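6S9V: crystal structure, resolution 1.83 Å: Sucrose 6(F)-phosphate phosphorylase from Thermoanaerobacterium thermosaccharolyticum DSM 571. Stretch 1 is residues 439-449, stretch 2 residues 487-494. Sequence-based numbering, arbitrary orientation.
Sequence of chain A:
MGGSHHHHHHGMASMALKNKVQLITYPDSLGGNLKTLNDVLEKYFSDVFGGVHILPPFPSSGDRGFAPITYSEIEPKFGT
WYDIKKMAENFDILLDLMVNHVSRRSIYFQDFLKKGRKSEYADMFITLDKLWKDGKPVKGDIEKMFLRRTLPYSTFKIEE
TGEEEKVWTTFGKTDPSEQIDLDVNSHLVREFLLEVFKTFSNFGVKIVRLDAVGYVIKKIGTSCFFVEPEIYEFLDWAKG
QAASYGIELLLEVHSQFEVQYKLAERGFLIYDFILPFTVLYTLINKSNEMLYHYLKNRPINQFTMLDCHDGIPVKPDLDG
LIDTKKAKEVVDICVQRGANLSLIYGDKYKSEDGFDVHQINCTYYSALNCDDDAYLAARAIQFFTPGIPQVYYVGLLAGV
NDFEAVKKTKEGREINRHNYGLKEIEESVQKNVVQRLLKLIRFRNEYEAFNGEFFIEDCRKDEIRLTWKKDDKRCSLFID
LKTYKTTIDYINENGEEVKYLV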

# COMPACT_ATOMS: atom_id res chain seq x y z
N LYS A 439 16.90 3.89 -15.71
CA LYS A 439 17.96 2.95 -16.06
C LYS A 439 18.14 1.89 -14.97
O LYS A 439 18.31 0.69 -15.27
CB LYS A 439 19.27 3.71 -16.29
CG LYS A 439 20.39 2.83 -16.84
CD LYS A 439 21.63 3.64 -17.19
CE LYS A 439 22.78 2.73 -17.60
NZ LYS A 439 24.02 3.49 -17.94
N LEU A 440 18.09 2.31 -13.71
CA LEU A 440 18.19 1.37 -12.60
C LEU A 440 17.02 0.40 -12.60
O LEU A 440 17.19 -0.80 -12.38
CB LEU A 440 18.24 2.12 -11.27
CG LEU A 440 18.28 1.27 -10.00
CD1 LEU A 440 19.58 0.45 -9.95
CD2 LEU A 440 18.14 2.13 -8.76
N ILE A 441 15.80 0.91 -12.84
CA ILE A 441 14.63 0.04 -12.88
C ILE A 441 14.81 -1.02 -13.96
O ILE A 441 14.58 -2.22 -13.73
CB ILE A 441 13.35 0.87 -13.10
CG1 ILE A 441 13.00 1.65 -11.84
CG2 ILE A 441 12.21 -0.04 -13.50
CD1 ILE A 441 11.91 2.70 -12.05
N ARG A 442 15.19 -0.59 -15.17
CA ARG A 442 15.34 -1.55 -16.25
C ARG A 442 16.45 -2.56 -15.96
O ARG A 442 16.33 -3.73 -16.34
CB ARG A 442 15.57 -0.84 -17.59
CG ARG A 442 14.32 -0.07 -18.04
CD ARG A 442 14.21 -0.04 -19.56
NE ARG A 442 15.08 0.93 -20.18
CZ ARG A 442 15.36 0.98 -21.48
NH1 ARG A 442 14.84 0.09 -22.33
NH2 ARG A 442 16.17 1.92 -21.92
N PHE A 443 17.52 -2.13 -15.30
CA PHE A 443 18.52 -3.10 -14.87
C PHE A 443 17.90 -4.14 -13.93
O PHE A 443 18.14 -5.35 -14.08
CB PHE A 443 19.70 -2.42 -14.17
CG PHE A 443 20.79 -3.39 -13.79
CD1 PHE A 443 21.73 -3.80 -14.72
CD2 PHE A 443 20.85 -3.91 -12.51
CE1 PHE A 443 22.73 -4.71 -14.38
CE2 PHE A 443 21.86 -4.81 -12.16
CZ PHE A 443 22.79 -5.21 -13.10
N ARG A 444 17.08 -3.69 -12.98
CA ARG A 444 16.42 -4.61 -12.05
C ARG A 444 15.44 -5.54 -12.76
O ARG A 444 15.19 -6.66 -12.29
CB ARG A 444 15.73 -3.79 -10.95
CG ARG A 444 14.91 -4.59 -9.97
CD ARG A 444 15.71 -5.65 -9.24
NE ARG A 444 14.89 -6.31 -8.23
CZ ARG A 444 13.92 -7.18 -8.51
NH1 ARG A 444 13.67 -7.51 -9.77
NH2 ARG A 444 13.20 -7.72 -7.53
N ASN A 445 14.86 -5.10 -13.88
CA ASN A 445 13.96 -5.96 -14.65
C ASN A 445 14.70 -6.89 -15.59
O ASN A 445 14.18 -7.96 -15.93
CB ASN A 445 12.98 -5.13 -15.47
CG ASN A 445 11.97 -4.42 -14.62
OD1 ASN A 445 11.75 -4.79 -13.46
ND2 ASN A 445 11.33 -3.39 -15.18
N GLU A 446 15.89 -6.50 -16.06
CA GLU A 446 16.56 -7.24 -17.12
C GLU A 446 17.61 -8.20 -16.61
O GLU A 446 17.78 -9.28 -17.19
CB GLU A 446 17.24 -6.27 -18.10
CG GLU A 446 16.31 -5.39 -18.93
CD GLU A 446 17.07 -4.27 -19.65
OE1 GLU A 446 18.27 -4.10 -19.38
OE2 GLU A 446 16.46 -3.56 -20.49
N TYR A 447 18.32 -7.87 -15.54
CA TYR A 447 19.46 -8.68 -15.15
C TYR A 447 19.01 -9.92 -14.40
O TYR A 447 18.30 -9.84 -13.40
CB TYR A 447 20.45 -7.87 -14.32
CG TYR A 447 21.81 -8.55 -14.32
CD1 TYR A 447 22.57 -8.62 -15.48
CD2 TYR A 447 22.29 -9.17 -13.18
CE1 TYR A 447 23.79 -9.27 -15.49
CE2 TYR A 447 23.51 -9.81 -13.18
CZ TYR A 447 24.26 -9.86 -14.34
OH TYR A 447 25.46 -10.51 -14.32
N GLU A 448 19.46 -11.08 -14.87
CA GLU A 448 18.88 -12.35 -14.45
C GLU A 448 19.23 -12.74 -13.02
O GLU A 448 18.53 -13.57 -12.43
CB GLU A 448 19.33 -13.44 -15.43
CG GLU A 448 18.90 -13.20 -16.88
CD GLU A 448 19.84 -12.27 -17.68
OE1 GLU A 448 20.65 -11.52 -17.08
OE2 GLU A 448 19.75 -12.30 -18.93
N ALA A 449 20.28 -12.15 -12.44
CA ALA A 449 20.73 -12.57 -11.11
C ALA A 449 19.68 -12.31 -10.04
O ALA A 449 19.66 -13.01 -9.02
CB ALA A 449 22.03 -11.85 -10.75
N THR A 487 27.31 1.87 -6.94
CA THR A 487 27.88 1.13 -8.06
C THR A 487 27.34 -0.29 -8.03
O THR A 487 27.18 -0.89 -6.96
CB THR A 487 29.42 1.11 -7.99
OG1 THR A 487 29.92 2.46 -7.96
CG2 THR A 487 29.99 0.39 -9.19
N ILE A 488 27.09 -0.83 -9.22
CA ILE A 488 26.69 -2.23 -9.38
C ILE A 488 27.73 -2.90 -10.26
O ILE A 488 27.88 -2.55 -11.44
CB ILE A 488 25.28 -2.36 -9.97
CG1 ILE A 488 24.25 -1.76 -9.02
CG2 ILE A 488 24.98 -3.83 -10.26
CD1 ILE A 488 22.84 -1.75 -9.57
N ASP A 489 28.46 -3.85 -9.68
CA ASP A 489 29.40 -4.68 -10.43
C ASP A 489 28.65 -5.92 -10.89
O ASP A 489 28.06 -6.63 -10.07
CB ASP A 489 30.59 -5.09 -9.56
CG ASP A 489 31.54 -3.93 -9.29
OD1 ASP A 489 31.58 -2.98 -10.09
OD2 ASP A 489 32.25 -3.99 -8.27
N TYR A 490 28.65 -6.18 -12.20
CA TYR A 490 27.87 -7.30 -12.72
C TYR A 490 28.63 -7.96 -13.86
O TYR A 490 29.60 -7.42 -14.39
CB TYR A 490 26.49 -6.84 -13.19
CG TYR A 490 26.50 -6.00 -14.45
CD1 TYR A 490 26.70 -4.63 -14.39
CD2 TYR A 490 26.30 -6.59 -15.69
CE1 TYR A 490 26.71 -3.86 -15.54
CE2 TYR A 490 26.31 -5.83 -16.85
CZ TYR A 490 26.52 -4.47 -16.77
OH TYR A 490 26.53 -3.71 -17.91
N ILE A 491 28.17 -9.16 -14.22
CA ILE A 491 28.78 -9.97 -15.27
C ILE A 491 27.97 -9.77 -16.54
O ILE A 491 26.76 -10.05 -16.57
CB ILE A 491 28.82 -11.46 -14.88
CG1 ILE A 491 29.56 -11.66 -13.56
CG2 ILE A 491 29.45 -12.27 -16.01
CD1 ILE A 491 30.99 -11.18 -13.55
N ASN A 492 28.61 -9.28 -17.60
CA ASN A 492 27.90 -8.98 -18.84
C ASN A 492 27.73 -10.26 -19.65
O ASN A 492 28.07 -11.36 -19.21
CB ASN A 492 28.65 -7.89 -19.61
CG ASN A 492 30.01 -8.34 -20.12
OD1 ASN A 492 30.34 -9.52 -20.13
ND2 ASN A 492 30.81 -7.37 -20.54
N GLU A 493 27.19 -10.14 -20.87
CA GLU A 493 26.89 -11.32 -21.67
C GLU A 493 28.15 -12.06 -22.09
O GLU A 493 28.09 -13.27 -22.35
CB GLU A 493 26.08 -10.91 -22.91
CG GLU A 493 24.60 -10.67 -22.66
CD GLU A 493 23.84 -11.93 -22.30
OE1 GLU A 493 24.25 -13.03 -22.74
OE2 GLU A 493 22.82 -11.84 -21.59
N ASN A 494 29.29 -11.38 -22.16
CA ASN A 494 30.55 -12.02 -22.51
C ASN A 494 31.31 -12.57 -21.31
O ASN A 494 32.45 -13.00 -21.46
CB ASN A 494 31.46 -11.03 -23.26
CG ASN A 494 30.82 -10.51 -24.54
OD1 ASN A 494 29.97 -11.17 -25.14
ND2 ASN A 494 31.26 -9.33 -24.97

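The helix 439-446 and the strand 487-491 run in roughly the same direction, their axes 30° apart and 12.1 Å at closest approach. Side chains fill that gap. Leu440 and Phe443 are a turn apart on the helix; Tyr447, just past its end, follows one turn after Phe443. From the strand, Ile488 and Tyr490 point toward them, while Asp489 between them points away.

Ile488 packs against both Leu440 and Phe443. Ile488 CD1 lies 4.0 Å from Leu440 CD1, and Ile488 CG2 lies 3.8 Å from Phe443 CE2. The Tyr490 ring in turn packs from one side against both Phe443 and Tyr447. Phe443 directs its edge at the face of Tyr490, with Phe443 CE1 4.0 Å from Tyr490 CD1 and the planes at 63°. Tyr490 directs its own edge at the face of Tyr447, offset, with Tyr490 CD2 3.7 Å from Tyr447 CE1 and the planes at 72°. Tyr490 therefore meets both rings at a steep angle, while the planes of Phe443 and Tyr447 are nearly parallel.

Tyr447 is the first residue to leave helical geometry. Its side chain reaches the end of the strand, where Tyr447 OH donates a hydrogen bond to Ile491 O at 2.6 Å. This ties the ring to the strand backbone.

Beyond the strand, Glu493 OE2 lies 4.1 Å from Glu448 OE2. These are like charges, and Glu493 is poorly ordered.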